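Local structure of esterase (Staphylococcus aureus subsp. aureus USA300_TCH1516, 3D7R) at residues Val86-Phe91 / Val158-His163; Asp145-Ile150 / Lys233-Gly238; Arg152-Leu157 / Leu179-Ser184. The protein probably hydrolyses ester bonds, as expected of an esterase-like enzyme with the alpha/beta hydrolase fold, although its natural substrate is not established. All coordinates share one frame; numbering follows the deposited sequence.

Contact 1: Val86-Phe91 / Val158-His163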
ATOM      1  N   VAL A  86      16.111   2.838  -2.556  1.00 10.04           N
ATOM      2  CA  VAL A  86      15.347   3.079  -1.325  1.00 10.55           C
ATOM      3  C   VAL A  86      15.467   4.562  -0.962  1.00 11.13           C
ATOM      4  O   VAL A  86      16.571   5.072  -0.761  1.00 11.33           O
ATOM      5  CB  VAL A  86      15.803   2.207  -0.127  1.00 10.65           C
ATOM      6  CG1 VAL A  86      14.919   2.495   1.106  1.00 11.36           C
ATOM      7  CG2 VAL A  86      15.729   0.707  -0.454  1.00  9.16           C
ATOM      8  N   PHE A  87      14.340   5.256  -0.902  1.00 10.53           N
ATOM      9  CA  PHE A  87      14.329   6.647  -0.436  1.00 11.15           C
ATOM     10  C   PHE A  87      13.961   6.686   1.042  1.00 10.74           C
ATOM     11  O   PHE A  87      13.107   5.924   1.484  1.00 11.47           O
ATOM     12  CB  PHE A  87      13.322   7.466  -1.251  1.00 10.62           C
ATOM     13  CG  PHE A  87      13.677   7.546  -2.703  1.00 11.52           C
ATOM     14  CD1 PHE A  87      14.518   8.563  -3.163  1.00  9.51           C
ATOM     15  CD2 PHE A  87      13.197   6.586  -3.611  1.00  8.83           C
ATOM     16  CE1 PHE A  87      14.887   8.628  -4.526  1.00 11.19           C
ATOM     17  CE2 PHE A  87      13.541   6.655  -4.967  1.00 10.84           C
ATOM     18  CZ  PHE A  87      14.392   7.663  -5.421  1.00 10.56           C
ATOM     19  N   ARG A  88      14.603   7.567   1.809  1.00 10.43           N
ATOM     20  CA  ARG A  88      14.187   7.786   3.189  1.00  9.78           C
ATOM     21  C   ARG A  88      13.866   9.253   3.386  1.00  9.45           C
ATOM     22  O   ARG A  88      14.606  10.120   2.917  1.00  9.28           O
ATOM     23  CB  ARG A  88      15.285   7.348   4.148  1.00 10.36           C
ATOM     24  CG  ARG A  88      15.592   5.846   4.063  1.00 10.77           C
ATOM     25  CD  ARG A  88      16.197   5.359   5.370  1.00 12.49           C
ATOM     26  NE  ARG A  88      16.830   4.047   5.252  1.00 11.55           N
ATOM     27  CZ  ARG A  88      17.323   3.376   6.283  1.00 12.71           C
ATOM     28  NH1 ARG A  88      17.223   3.883   7.503  1.00 12.28           N
ATOM     29  NH2 ARG A  88      17.914   2.197   6.090  1.00 12.19           N
ATOM     30  N   PHE A  89      12.755   9.514   4.062  1.00  8.08           N
ATOM     31  CA  PHE A  89      12.362  10.856   4.424  1.00  8.46           C
ATOM     32  C   PHE A  89      12.479  10.967   5.936  1.00  9.16           C
ATOM     33  O   PHE A  89      11.980  10.099   6.667  1.00  8.28           O
ATOM     34  CB  PHE A  89      10.890  11.136   4.093  1.00  8.21           C
ATOM     35  CG  PHE A  89      10.505  10.904   2.647  1.00  8.72           C
ATOM     36  CD1 PHE A  89      10.182  11.979   1.825  1.00  9.54           C
ATOM     37  CD2 PHE A  89      10.410   9.607   2.136  1.00  8.46           C
ATOM     38  CE1 PHE A  89       9.808  11.773   0.492  1.00 10.05           C
ATOM     39  CE2 PHE A  89      10.028   9.375   0.826  1.00  9.52           C
ATOM     40  CZ  PHE A  89       9.721  10.471  -0.007  1.00  9.78           C
ATOM     41  N   ASN A  90      13.091  12.051   6.408  1.00  8.45           N
ATOM     42  CA  ASN A  90      13.028  12.346   7.828  1.00  8.38           C
ATOM     43  C   ASN A  90      12.951  13.848   8.063  1.00  8.65           C
ATOM     44  O   ASN A  90      13.319  14.649   7.192  1.00  8.95           O
ATOM     45  CB  ASN A  90      14.147  11.645   8.636  1.00  8.03           C
ATOM     46  CG  ASN A  90      15.527  11.875   8.064  1.00  9.09           C
ATOM     47  OD1 ASN A  90      15.976  13.014   7.919  1.00 10.26           O
ATOM     48  ND2 ASN A  90      16.224  10.788   7.764  1.00  9.92           N
ATOM     49  N   PHE A  91      12.448  14.222   9.228  1.00  8.37           N
ATOM     50  CA  PHE A  91      12.212  15.630   9.553  1.00  8.58           C
ATOM     51  C   PHE A  91      12.782  15.911  10.951  1.00  8.39           C
ATOM     52  O   PHE A  91      12.640  15.082  11.869  1.00  8.27           O
ATOM     53  CB  PHE A  91      10.714  15.920   9.491  1.00  7.80           C
ATOM     54  CG  PHE A  91      10.354  17.389   9.669  1.00  8.88           C
ATOM     55  CD1 PHE A  91      10.812  18.344   8.780  1.00  9.33           C
ATOM     56  CD2 PHE A  91       9.534  17.788  10.719  1.00  8.48           C
ATOM     57  CE1 PHE A  91      10.464  19.703   8.946  1.00 12.05           C
ATOM     58  CE2 PHE A  91       9.188  19.141  10.901  1.00  9.89           C
ATOM     59  CZ  PHE A  91       9.656  20.089  10.011  1.00 10.06           C
ATOM     60  N   VAL A 158      14.927  -3.295  10.905  1.00 10.92           N
ATOM     61  CA  VAL A 158      14.927  -3.982  12.201  1.00 11.10           C
ATOM     62  C   VAL A 158      16.349  -4.009  12.818  1.00 11.53           C
ATOM     63  O   VAL A 158      16.515  -3.864  14.037  1.00 11.73           O
ATOM     64  CB  VAL A 158      14.351  -5.415  12.069  1.00 11.23           C
ATOM     65  CG1 VAL A 158      14.672  -6.276  13.325  1.00 13.04           C
ATOM     66  CG2 VAL A 158      12.852  -5.359  11.832  1.00 10.33           C
ATOM     67  N   SER A 159      17.366  -4.208  11.973  1.00 11.62           N
ATOM     68  CA  SER A 159      18.736  -4.291  12.453  1.00 12.23           C
ATOM     69  C   SER A 159      19.155  -2.918  12.973  1.00 12.33           C
ATOM     70  O   SER A 159      20.015  -2.810  13.856  1.00 12.89           O
ATOM     71  CB  SER A 159      19.668  -4.772  11.343  1.00 12.50           C
ATOM     72  OG  SER A 159      19.924  -3.710  10.425  1.00 14.22           O
ATOM     73  N   GLU A 160      18.529  -1.870  12.444  1.00 11.53           N
ATOM     74  CA  GLU A 160      18.859  -0.509  12.863  1.00 11.77           C
ATOM     75  C   GLU A 160      18.223  -0.109  14.202  1.00 11.11           C
ATOM     76  O   GLU A 160      18.896   0.433  15.082  1.00 10.98           O
ATOM     77  CB  GLU A 160      18.492   0.504  11.768  1.00 11.79           C
ATOM     78  CG  GLU A 160      19.375   0.420  10.539  1.00 13.02           C
ATOM     79  CD  GLU A 160      18.894   1.306   9.418  1.00 15.12           C
ATOM     80  OE1 GLU A 160      18.175   2.297   9.685  1.00 16.27           O
ATOM     81  OE2 GLU A 160      19.234   1.008   8.262  1.00 15.98           O
ATOM     82  N   VAL A 161      16.940  -0.381  14.380  1.00 10.47           N
ATOM     83  CA  VAL A 161      16.237   0.213  15.519  1.00 10.37           C
ATOM     84  C   VAL A 161      15.417  -0.771  16.336  1.00 11.17           C
ATOM     85  O   VAL A 161      14.800  -0.376  17.332  1.00 11.16           O
ATOM     86  CB  VAL A 161      15.342   1.395  15.078  1.00 10.02           C
ATOM     87  CG1 VAL A 161      16.209   2.550  14.486  1.00 10.66           C
ATOM     88  CG2 VAL A 161      14.257   0.935  14.083  1.00  8.89           C
ATOM     89  N   GLY A 162      15.413  -2.038  15.919  1.00 11.35           N
ATOM     90  CA  GLY A 162      14.593  -3.078  16.560  1.00 11.74           C
ATOM     91  C   GLY A 162      13.191  -3.101  15.978  1.00 11.46           C
ATOM     92  O   GLY A 162      12.683  -2.064  15.565  1.00 12.19           O
ATOM     93  N   HIS A 163      12.558  -4.277  15.972  1.00 11.28           N
ATOM     94  CA  HIS A 163      11.228  -4.469  15.365  1.00 10.94           C
ATOM     95  C   HIS A 163      10.128  -3.638  16.035  1.00 10.89           C
ATOM     96  O   HIS A 163       9.174  -3.224  15.385  1.00 10.92           O
ATOM     97  CB  HIS A 163      10.849  -5.954  15.362  1.00 10.89           C
ATOM     98  CG  HIS A 163      10.387  -6.471  16.690  1.00 10.64           C
ATOM     99  ND1 HIS A 163      11.238  -6.656  17.762  1.00 14.05           N
ATOM    100  CD2 HIS A 163       9.165  -6.863  17.113  1.00 10.76           C
ATOM    101  CE1 HIS A 163      10.554  -7.114  18.794  1.00 11.34           C
ATOM    102  NE2 HIS A 163       9.294  -7.254  18.425  1.00 15.20           N
TER
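Arg-88 and Glu-160 reach for each other from opposite directions and meet in an end-on, two-pronged salt bridge, which ties a strand of the central sheet of the alpha/beta hydrolase fold to the last turn of helix 143-161. The guanidinium and carboxylate planes differ by only 14°, so the two flat groups lie almost in one plane, edge against edge. Each terminal nitrogen serves one oxygen: Arg-88 NH1 donates to Glu-160 OE1 at 2.9 Å, and Arg-88 NH2 to Glu-160 OE2 at 2.8 Å. Both bonds are nearly straight, and both oxygens accept through their syn lone pairs, the geometry of a strong carboxylate-guanidinium pair.

The backbones stand well apart, with 13.6 Å between Arg-88 CA and Glu-160 CA, and two long side chains bridge the distance. Arg-88 sets out with CG anti to its carbonyl carbon (chi1 -63°) and runs extended from CG to NE; Glu-160 likewise extends beyond CG, and the extended chains carry the two flat ends across the gap. The two residues differ in setting: Arg-88 is buried on strand 84-90, whereas Glu-160, in the last turn of the helix, is exposed.

Arg-88 NH1 has a second anionic partner, Glu-129. The two carboxylates probably offset the positive charge of the guanidinium, whose side chain also has a sodium ion about 3 Å away, and the paired bonds to Glu-160 fix its rotation. Just past the acid the helix is left at Gly-162, which has positive phi; the Gly-162 N still donates to Val-158 O, at 2.8 Å.

Contact 2: Asp145-Ile150 / Lys233-Gly238. With DMS (dimethyl sulfoxide), chain M.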
ATOM      1  N   ASP A 145       9.893 -12.046  -6.297  1.00 10.25           N
ATOM      2  CA  ASP A 145      10.845 -10.947  -6.412  1.00 10.05           C
ATOM      3  C   ASP A 145      10.419  -9.794  -5.509  1.00  9.52           C
ATOM      4  O   ASP A 145      11.229  -9.182  -4.814  1.00  8.95           O
ATOM      5  CB  ASP A 145      10.890 -10.429  -7.866  1.00 10.13           C
ATOM      6  CG  ASP A 145      11.286 -11.511  -8.868  1.00 12.81           C
ATOM      7  OD1 ASP A 145      12.350 -12.127  -8.670  1.00 13.12           O
ATOM      8  OD2 ASP A 145      10.542 -11.744  -9.857  1.00 11.82           O
ATOM      9  N   THR A 146       9.133  -9.481  -5.561  1.00  9.16           N
ATOM     10  CA  THR A 146       8.570  -8.347  -4.834  1.00  9.10           C
ATOM     11  C   THR A 146       8.700  -8.574  -3.341  1.00  9.10           C
ATOM     12  O   THR A 146       9.213  -7.717  -2.607  1.00  8.47           O
ATOM     13  CB  THR A 146       7.089  -8.172  -5.204  1.00  9.47           C
ATOM     14  OG1 THR A 146       7.001  -7.895  -6.604  1.00  9.16           O
ATOM     15  CG2 THR A 146       6.442  -7.012  -4.403  1.00  8.81           C
ATOM     16  N   PHE A 147       8.261  -9.748  -2.892  1.00  9.24           N
ATOM     17  CA  PHE A 147       8.292 -10.054  -1.457  1.00  9.94           C
ATOM     18  C   PHE A 147       9.712 -10.227  -0.884  1.00  9.84           C
ATOM     19  O   PHE A 147       9.970  -9.815   0.244  1.00  9.98           O
ATOM     20  CB  PHE A 147       7.378 -11.250  -1.125  1.00  9.48           C
ATOM     21  CG  PHE A 147       5.914 -10.872  -1.001  1.00 11.25           C
ATOM     22  CD1 PHE A 147       5.494  -9.956  -0.024  1.00 10.87           C
ATOM     23  CD2 PHE A 147       4.967 -11.390  -1.881  1.00 10.76           C
ATOM     24  CE1 PHE A 147       4.136  -9.589   0.083  1.00 12.14           C
ATOM     25  CE2 PHE A 147       3.616 -11.032  -1.781  1.00  9.28           C
ATOM     26  CZ  PHE A 147       3.201 -10.136  -0.788  1.00 11.20           C
ATOM     27  N   GLN A 148      10.630 -10.808  -1.650  1.00  9.66           N
ATOM     28  CA  GLN A 148      12.005 -10.953  -1.170  1.00 10.83           C
ATOM     29  C   GLN A 148      12.661  -9.600  -0.941  1.00  9.47           C
ATOM     30  O   GLN A 148      13.405  -9.405   0.032  1.00  9.25           O
ATOM     31  CB  GLN A 148      12.837 -11.863  -2.105  1.00 11.38           C
ATOM     32  CG  GLN A 148      12.262 -13.310  -2.095  1.00 17.16           C
ATOM     33  CD  GLN A 148      12.957 -14.288  -3.041  1.00 24.35           C
ATOM     34  OE1 GLN A 148      13.528 -13.908  -4.072  1.00 28.30           O
ATOM     35  NE2 GLN A 148      12.880 -15.573  -2.698  1.00 25.81           N
ATOM     36  N   ALA A 149      12.378  -8.659  -1.836  1.00  9.39           N
ATOM     37  CA  ALA A 149      12.900  -7.301  -1.703  1.00  9.15           C
ATOM     38  C   ALA A 149      12.362  -6.594  -0.459  1.00  9.81           C
ATOM     39  O   ALA A 149      13.105  -5.927   0.252  1.00 10.29           O
ATOM     40  CB  ALA A 149      12.591  -6.500  -2.943  1.00  9.43           C
ATOM     41  N   ILE A 150      11.063  -6.715  -0.207  1.00 10.35           N
ATOM     42  CA  ILE A 150      10.468  -6.093   0.977  1.00 10.15           C
ATOM     43  C   ILE A 150      11.077  -6.682   2.269  1.00 10.01           C
ATOM     44  O   ILE A 150      11.415  -5.940   3.189  1.00  9.48           O
ATOM     45  CB  ILE A 150       8.919  -6.183   0.924  1.00 10.85           C
ATOM     46  CG1 ILE A 150       8.400  -5.386  -0.288  1.00 11.27           C
ATOM     47  CG2 ILE A 150       8.267  -5.654   2.239  1.00 10.93           C
ATOM     48  CD1 ILE A 150       6.917  -5.474  -0.512  1.00 10.48           C
ATOM     49  N   LYS A 233      -2.748 -11.124 -12.288  1.00 10.26           N
ATOM     50  CA  LYS A 233      -2.470 -12.393 -12.920  1.00 11.00           C
ATOM     51  C   LYS A 233      -1.043 -12.413 -13.471  1.00 10.67           C
ATOM     52  O   LYS A 233      -0.324 -13.399 -13.302  1.00 10.47           O
ATOM     53  CB  LYS A 233      -3.495 -12.698 -14.029  1.00 11.72           C
ATOM     54  CG  LYS A 233      -4.782 -13.387 -13.526  1.00 14.86           C
ATOM     55  CD  LYS A 233      -5.881 -13.405 -14.616  1.00 20.33           C
ATOM     56  CE  LYS A 233      -7.274 -13.743 -14.022  1.00 23.99           C
ATOM     57  NZ  LYS A 233      -8.415 -13.451 -14.982  1.00 25.26           N
ATOM     58  N   LYS A 234      -0.627 -11.319 -14.105  1.00 10.29           N
ATOM     59  CA  LYS A 234       0.738 -11.220 -14.645  1.00 10.75           C
ATOM     60  C   LYS A 234       1.794 -11.335 -13.517  1.00 10.49           C
ATOM     61  O   LYS A 234       2.752 -12.107 -13.620  1.00 10.27           O
ATOM     62  CB  LYS A 234       0.904  -9.915 -15.419  1.00 10.56           C
ATOM     63  CG  LYS A 234       2.284  -9.725 -16.061  1.00 13.30           C
ATOM     64  CD  LYS A 234       2.490 -10.730 -17.186  1.00 16.67           C
ATOM     65  CE  LYS A 234       3.183 -10.114 -18.365  1.00 19.22           C
ATOM     66  NZ  LYS A 234       3.258 -11.116 -19.455  1.00 19.59           N
ATOM     67  N   TRP A 235       1.581 -10.576 -12.441  1.00  9.90           N
ATOM     68  CA  TRP A 235       2.463 -10.568 -11.272  1.00  9.45           C
ATOM     69  C   TRP A 235       2.506 -11.931 -10.544  1.00  9.81           C
ATOM     70  O   TRP A 235       3.592 -12.403 -10.132  1.00  9.74           O
ATOM     71  CB  TRP A 235       2.010  -9.459 -10.331  1.00  9.00           C
ATOM     72  CG  TRP A 235       2.845  -9.271  -9.096  1.00  8.38           C
ATOM     73  CD1 TRP A 235       4.131  -8.831  -9.020  1.00  7.87           C
ATOM     74  CD2 TRP A 235       2.408  -9.478  -7.753  1.00  8.96           C
ATOM     75  NE1 TRP A 235       4.534  -8.758  -7.709  1.00  7.31           N
ATOM     76  CE2 TRP A 235       3.489  -9.150  -6.907  1.00  8.80           C
ATOM     77  CE3 TRP A 235       1.205  -9.923  -7.182  1.00  8.36           C
ATOM     78  CZ2 TRP A 235       3.405  -9.253  -5.520  1.00  8.69           C
ATOM     79  CZ3 TRP A 235       1.120 -10.020  -5.797  1.00  8.52           C
ATOM     80  CH2 TRP A 235       2.208  -9.676  -4.985  1.00  8.67           C
ATOM     81  N   ALA A 236       1.343 -12.565 -10.439  1.00  9.44           N
ATOM     82  CA  ALA A 236       1.187 -13.849  -9.741  1.00 10.78           C
ATOM     83  C   ALA A 236       1.942 -14.988 -10.423  1.00 11.74           C
ATOM     84  O   ALA A 236       2.275 -15.957  -9.770  1.00 12.15           O
ATOM     85  CB  ALA A 236      -0.298 -14.214  -9.613  1.00 10.32           C
ATOM     86  N   ASN A 237       2.175 -14.869 -11.731  1.00 12.30           N
ATOM     87  CA  ASN A 237       3.035 -15.796 -12.489  1.00 13.57           C
ATOM     88  C   ASN A 237       2.614 -17.259 -12.333  1.00 13.94           C
ATOM     89  O   ASN A 237       3.451 -18.136 -12.148  1.00 14.58           O
ATOM     90  CB  ASN A 237       4.524 -15.587 -12.124  1.00 13.17           C
ATOM     91  CG  ASN A 237       5.475 -16.155 -13.170  1.00 14.97           C
ATOM     92  OD1 ASN A 237       5.212 -16.086 -14.368  1.00 15.01           O
ATOM     93  ND2 ASN A 237       6.590 -16.717 -12.716  1.00 14.91           N
ATOM     94  N   GLY A 238       1.312 -17.522 -12.415  1.00 13.90           N
ATOM     95  CA  GLY A 238       0.827 -18.899 -12.356  1.00 14.45           C
ATOM     96  C   GLY A 238       0.118 -19.259 -11.057  1.00 14.32           C
ATOM     97  O   GLY A 238      -0.572 -20.268 -11.004  1.00 14.08           O
TER
HETATM   98  S   DMS M1416       6.219 -18.220  -9.138  1.00 39.45           S
HETATM   99  O   DMS M1416       6.690 -16.725 -10.027  1.00 39.30           O
HETATM  100  C1  DMS M1416       7.709 -18.956  -8.402  1.00 39.42           C
HETATM  101  C2  DMS M1416       5.276 -17.823  -7.646  1.00 39.11           C
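Helix 225-236, in the long segment between strands 195-199 and 259-264 that is probably part of a lid, sets Trp-235 of its last turn against Thr-146 and Phe-147, near the start of helix 143-161. The indole N-H does the polar work: Trp-235 NE1 donates to Thr-146 OG1 at 2.8 Å, nearly straight and with the oxygen in the ring plane. Trp-235 CG is anti to the backbone N (chi1 -178°), which carries the indole across to the neighbouring helix.

An insertion at this point in the chain, after the sixth strand, is where alpha/beta hydrolases commonly carry a lid, so the contact probably joins lid to core. The hydroxyl of Thr-146 also bonds to Pro-136 O, a carbonyl that can only accept. At the other end of the indole, Trp-235 CH2 lies 3.8 Å from Phe-147 CE2; the side chains cross at about a right angle, and the rings, inclined at 50°, are neither stacked nor edge-to-face. Leu-177 of helix 173-187 packs against all three side chains. Beyond the helix end, Asn-237 ND2 donates at 2.7 Å to the O of a dimethyl sulfoxide, probably from the crystallisation liquor.

Contact 3: Arg152-Leu157 / Leu179-Ser184. With NA (sodium ion), chain E.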
ATOM      1  N   ARG A 152      14.116  -7.869   2.586  1.00  9.47           N
ATOM      2  CA  ARG A 152      15.467  -7.354   2.735  1.00 10.20           C
ATOM      3  C   ARG A 152      15.460  -5.960   3.369  1.00  9.52           C
ATOM      4  O   ARG A 152      16.252  -5.710   4.273  1.00  9.68           O
ATOM      5  CB  ARG A 152      16.215  -7.320   1.395  1.00 10.41           C
ATOM      6  CG  ARG A 152      16.590  -8.729   0.871  1.00 15.38           C
ATOM      7  CD  ARG A 152      17.328  -8.674  -0.487  1.00 22.99           C
ATOM      8  NE  ARG A 152      16.656  -9.505  -1.504  1.00 28.79           N
ATOM      9  CZ  ARG A 152      16.144  -9.051  -2.654  1.00 30.85           C
ATOM     10  NH1 ARG A 152      16.235  -7.764  -3.003  1.00 29.97           N
ATOM     11  NH2 ARG A 152      15.551  -9.906  -3.478  1.00 33.47           N
ATOM     12  N   VAL A 153      14.580  -5.060   2.914  1.00  8.95           N
ATOM     13  CA  VAL A 153      14.546  -3.711   3.513  1.00  8.73           C
ATOM     14  C   VAL A 153      14.001  -3.768   4.940  1.00  8.54           C
ATOM     15  O   VAL A 153      14.512  -3.092   5.826  1.00  8.34           O
ATOM     16  CB  VAL A 153      13.833  -2.626   2.636  1.00  9.47           C
ATOM     17  CG1 VAL A 153      12.361  -2.910   2.456  1.00 10.62           C
ATOM     18  CG2 VAL A 153      14.056  -1.191   3.216  1.00  8.73           C
ATOM     19  N   TYR A 154      12.997  -4.608   5.177  1.00  8.80           N
ATOM     20  CA  TYR A 154      12.484  -4.787   6.541  1.00  8.69           C
ATOM     21  C   TYR A 154      13.583  -5.254   7.492  1.00  9.12           C
ATOM     22  O   TYR A 154      13.744  -4.712   8.574  1.00  9.05           O
ATOM     23  CB  TYR A 154      11.290  -5.740   6.576  1.00  8.58           C
ATOM     24  CG  TYR A 154      10.735  -5.986   7.980  1.00  8.44           C
ATOM     25  CD1 TYR A 154       9.923  -5.040   8.603  1.00  8.46           C
ATOM     26  CD2 TYR A 154      11.006  -7.177   8.666  1.00  9.63           C
ATOM     27  CE1 TYR A 154       9.411  -5.251   9.880  1.00  7.38           C
ATOM     28  CE2 TYR A 154      10.490  -7.407   9.971  1.00  8.05           C
ATOM     29  CZ  TYR A 154       9.700  -6.438  10.564  1.00  8.20           C
ATOM     30  OH  TYR A 154       9.174  -6.659  11.830  1.00  9.22           O
ATOM     31  N   ASP A 155      14.343  -6.250   7.072  1.00  9.58           N
ATOM     32  CA  ASP A 155      15.466  -6.750   7.864  1.00 10.80           C
ATOM     33  C   ASP A 155      16.490  -5.661   8.163  1.00 10.71           C
ATOM     34  O   ASP A 155      16.957  -5.543   9.299  1.00 10.86           O
ATOM     35  CB  ASP A 155      16.109  -7.951   7.164  1.00 10.56           C
ATOM     36  CG  ASP A 155      15.198  -9.191   7.191  1.00 12.36           C
ATOM     37  OD1 ASP A 155      14.215  -9.186   7.947  1.00 13.97           O
ATOM     38  OD2 ASP A 155      15.464 -10.162   6.465  1.00 13.21           O
ATOM     39  N   GLN A 156      16.833  -4.878   7.137  1.00 11.23           N
ATOM     40  CA  GLN A 156      17.707  -3.699   7.290  1.00 11.76           C
ATOM     41  C   GLN A 156      17.228  -2.775   8.420  1.00 11.41           C
ATOM     42  O   GLN A 156      17.988  -2.478   9.326  1.00 11.27           O
ATOM     43  CB  GLN A 156      17.808  -2.917   5.968  1.00 12.01           C
ATOM     44  CG  GLN A 156      18.733  -1.703   6.024  1.00 15.12           C
ATOM     45  CD  GLN A 156      18.735  -0.865   4.736  1.00 19.08           C
ATOM     46  OE1 GLN A 156      17.684  -0.648   4.089  1.00 20.83           O
ATOM     47  NE2 GLN A 156      19.919  -0.357   4.372  1.00 19.68           N
ATOM     48  N   LEU A 157      15.974  -2.328   8.353  1.00 10.87           N
ATOM     49  CA  LEU A 157      15.373  -1.437   9.367  1.00 10.86           C
ATOM     50  C   LEU A 157      15.340  -2.039  10.789  1.00 10.82           C
ATOM     51  O   LEU A 157      15.723  -1.384  11.762  1.00 11.10           O
ATOM     52  CB  LEU A 157      13.958  -1.031   8.924  1.00 10.58           C
ATOM     53  CG  LEU A 157      13.854  -0.298   7.573  1.00 10.90           C
ATOM     54  CD1 LEU A 157      12.392   0.140   7.284  1.00  9.90           C
ATOM     55  CD2 LEU A 157      14.783   0.912   7.521  1.00 10.40           C
ATOM     56  N   LEU A 179       0.003  -6.105   4.321  1.00  7.43           N
ATOM     57  CA  LEU A 179      -0.638  -7.148   5.147  1.00  7.41           C
ATOM     58  C   LEU A 179      -0.056  -8.542   4.853  1.00  7.68           C
ATOM     59  O   LEU A 179       0.291  -9.286   5.779  1.00  7.80           O
ATOM     60  CB  LEU A 179      -2.175  -7.150   4.985  1.00  7.18           C
ATOM     61  CG  LEU A 179      -2.928  -8.299   5.684  1.00  6.84           C
ATOM     62  CD1 LEU A 179      -2.704  -8.328   7.195  1.00  6.04           C
ATOM     63  CD2 LEU A 179      -4.421  -8.265   5.399  1.00  6.69           C
ATOM     64  N   SER A 180       0.018  -8.908   3.574  1.00  7.57           N
ATOM     65  CA  SER A 180       0.594 -10.195   3.182  1.00  8.48           C
ATOM     66  C   SER A 180       2.039 -10.374   3.702  1.00  8.26           C
ATOM     67  O   SER A 180       2.429 -11.464   4.150  1.00  8.94           O
ATOM     68  CB  SER A 180       0.532 -10.342   1.659  1.00  8.48           C
ATOM     69  OG  SER A 180       1.249 -11.479   1.239  1.00 13.07           O
ATOM     70  N   PHE A 181       2.828  -9.309   3.655  1.00  7.78           N
ATOM     71  CA  PHE A 181       4.203  -9.364   4.156  1.00  7.92           C
ATOM     72  C   PHE A 181       4.256  -9.578   5.683  1.00  7.79           C
ATOM     73  O   PHE A 181       5.043 -10.371   6.179  1.00  7.64           O
ATOM     74  CB  PHE A 181       5.007  -8.121   3.729  1.00  8.12           C
ATOM     75  CG  PHE A 181       6.371  -8.027   4.396  1.00  8.10           C
ATOM     76  CD1 PHE A 181       7.381  -8.920   4.065  1.00  7.04           C
ATOM     77  CD2 PHE A 181       6.620  -7.054   5.375  1.00  8.44           C
ATOM     78  CE1 PHE A 181       8.625  -8.866   4.706  1.00  8.25           C
ATOM     79  CE2 PHE A 181       7.876  -6.984   6.010  1.00  7.93           C
ATOM     80  CZ  PHE A 181       8.865  -7.880   5.670  1.00  7.20           C
ATOM     81  N   VAL A 182       3.409  -8.881   6.434  1.00  7.55           N
ATOM     82  CA  VAL A 182       3.376  -9.073   7.895  1.00  7.37           C
ATOM     83  C   VAL A 182       2.873 -10.489   8.237  1.00  7.59           C
ATOM     84  O   VAL A 182       3.338 -11.114   9.193  1.00  8.22           O
ATOM     85  CB  VAL A 182       2.549  -7.953   8.584  1.00  8.01           C
ATOM     86  CG1 VAL A 182       2.329  -8.264  10.072  1.00  7.09           C
ATOM     87  CG2 VAL A 182       3.258  -6.585   8.374  1.00  6.69           C
ATOM     88  N   GLN A 183       1.941 -10.995   7.436  1.00  7.47           N
ATOM     89  CA  GLN A 183       1.456 -12.367   7.573  1.00  7.63           C
ATOM     90  C   GLN A 183       2.581 -13.375   7.320  1.00  8.31           C
ATOM     91  O   GLN A 183       2.686 -14.397   8.014  1.00  8.59           O
ATOM     92  CB  GLN A 183       0.281 -12.611   6.625  1.00  7.52           C
ATOM     93  CG  GLN A 183      -1.028 -11.947   7.054  1.00  6.12           C
ATOM     94  CD  GLN A 183      -2.128 -12.000   5.984  1.00  7.44           C
ATOM     95  OE1 GLN A 183      -1.842 -12.086   4.793  1.00  8.22           O
ATOM     96  NE2 GLN A 183      -3.388 -11.933   6.414  1.00  7.60           N
ATOM     97  N   SER A 184       3.427 -13.080   6.335  1.00  8.07           N
ATOM     98  CA  SER A 184       4.640 -13.868   6.100  1.00  8.27           C
ATOM     99  C   SER A 184       5.587 -13.877   7.309  1.00  7.83           C
ATOM    100  O   SER A 184       6.070 -14.944   7.726  1.00  7.33           O
ATOM    101  CB  SER A 184       5.366 -13.364   4.858  1.00  8.47           C
ATOM    102  OG  SER A 184       6.563 -14.095   4.654  1.00 10.67           O
TER
HETATM  103 NA    NA E1200      17.791   1.434   3.090  1.00 15.77          NA
HETATM  104  O   HOH W   1      20.491   1.453   2.111  1.00 22.97           O
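Tyr-154 and Phe-181 are each swung out from their helices by the same first torsion, with CG anti to the backbone N (chi1 179° in Tyr-154), and point toward one another across the groove between helices 143-161 and 173-187. The rings form an offset T-shaped (edge-to-face) pair: the edge of Phe-181 is turned to the face of Tyr-154, with ring centroids 5.3 Å apart and planes at 76°. The offset shifts the touching edge to the root of the tyrosine ring. Phe-181 CZ therefore comes nearest to Tyr-154 CB, at 3.4 Å, while Phe-181 CE2 sits 3.6 Å from Tyr-154 CG.

With the phenylalanine kept at the base of the ring, the phenol end continues past it, and Tyr-154 OH hydrogen-bonds to Pro-191 O. Round the helix, Gln-156 follows another course: its extended chain lets Gln-156 OE1 coordinate a sodium ion at 2.3 Å. A water that is a more distant ligand of the ion accepts from Gln-156 NE2.

Both aromatic residues are buried. Leu-100 of strand 98-102 lies against Tyr-154; helices 143-161 and 173-187 follow strands 129-133 and 166-171 as successive beta-alpha-beta crossovers of the alpha/beta hydrolase fold.

How the contacts relate
Helix 143-161 is common to all three contacts, which use it from its first turns (contact 2) through its middle (contact 3) to its last turn (contact 1). Contacts 2 and 3 are both buried; contact 3 is apolar, a pair of rings, while contact 2 adds one indole-to-hydroxyl hydrogen bond. They adjoin: Phe-147 packs on Ser-180, and Ile-150 on Phe-181. Contact 1, partly buried, relies on charge instead, and its Arg-88 touches Gln-156 and Leu-157 of the segment used in contact 3. Contacts 1 and 2 lie about 24 Å apart, centre to centre, without touching. The partners differ accordingly: a sheet strand in contact 1, the helix before strand 259-264 in contact 2, and a neighbouring crossover helix in contact 3.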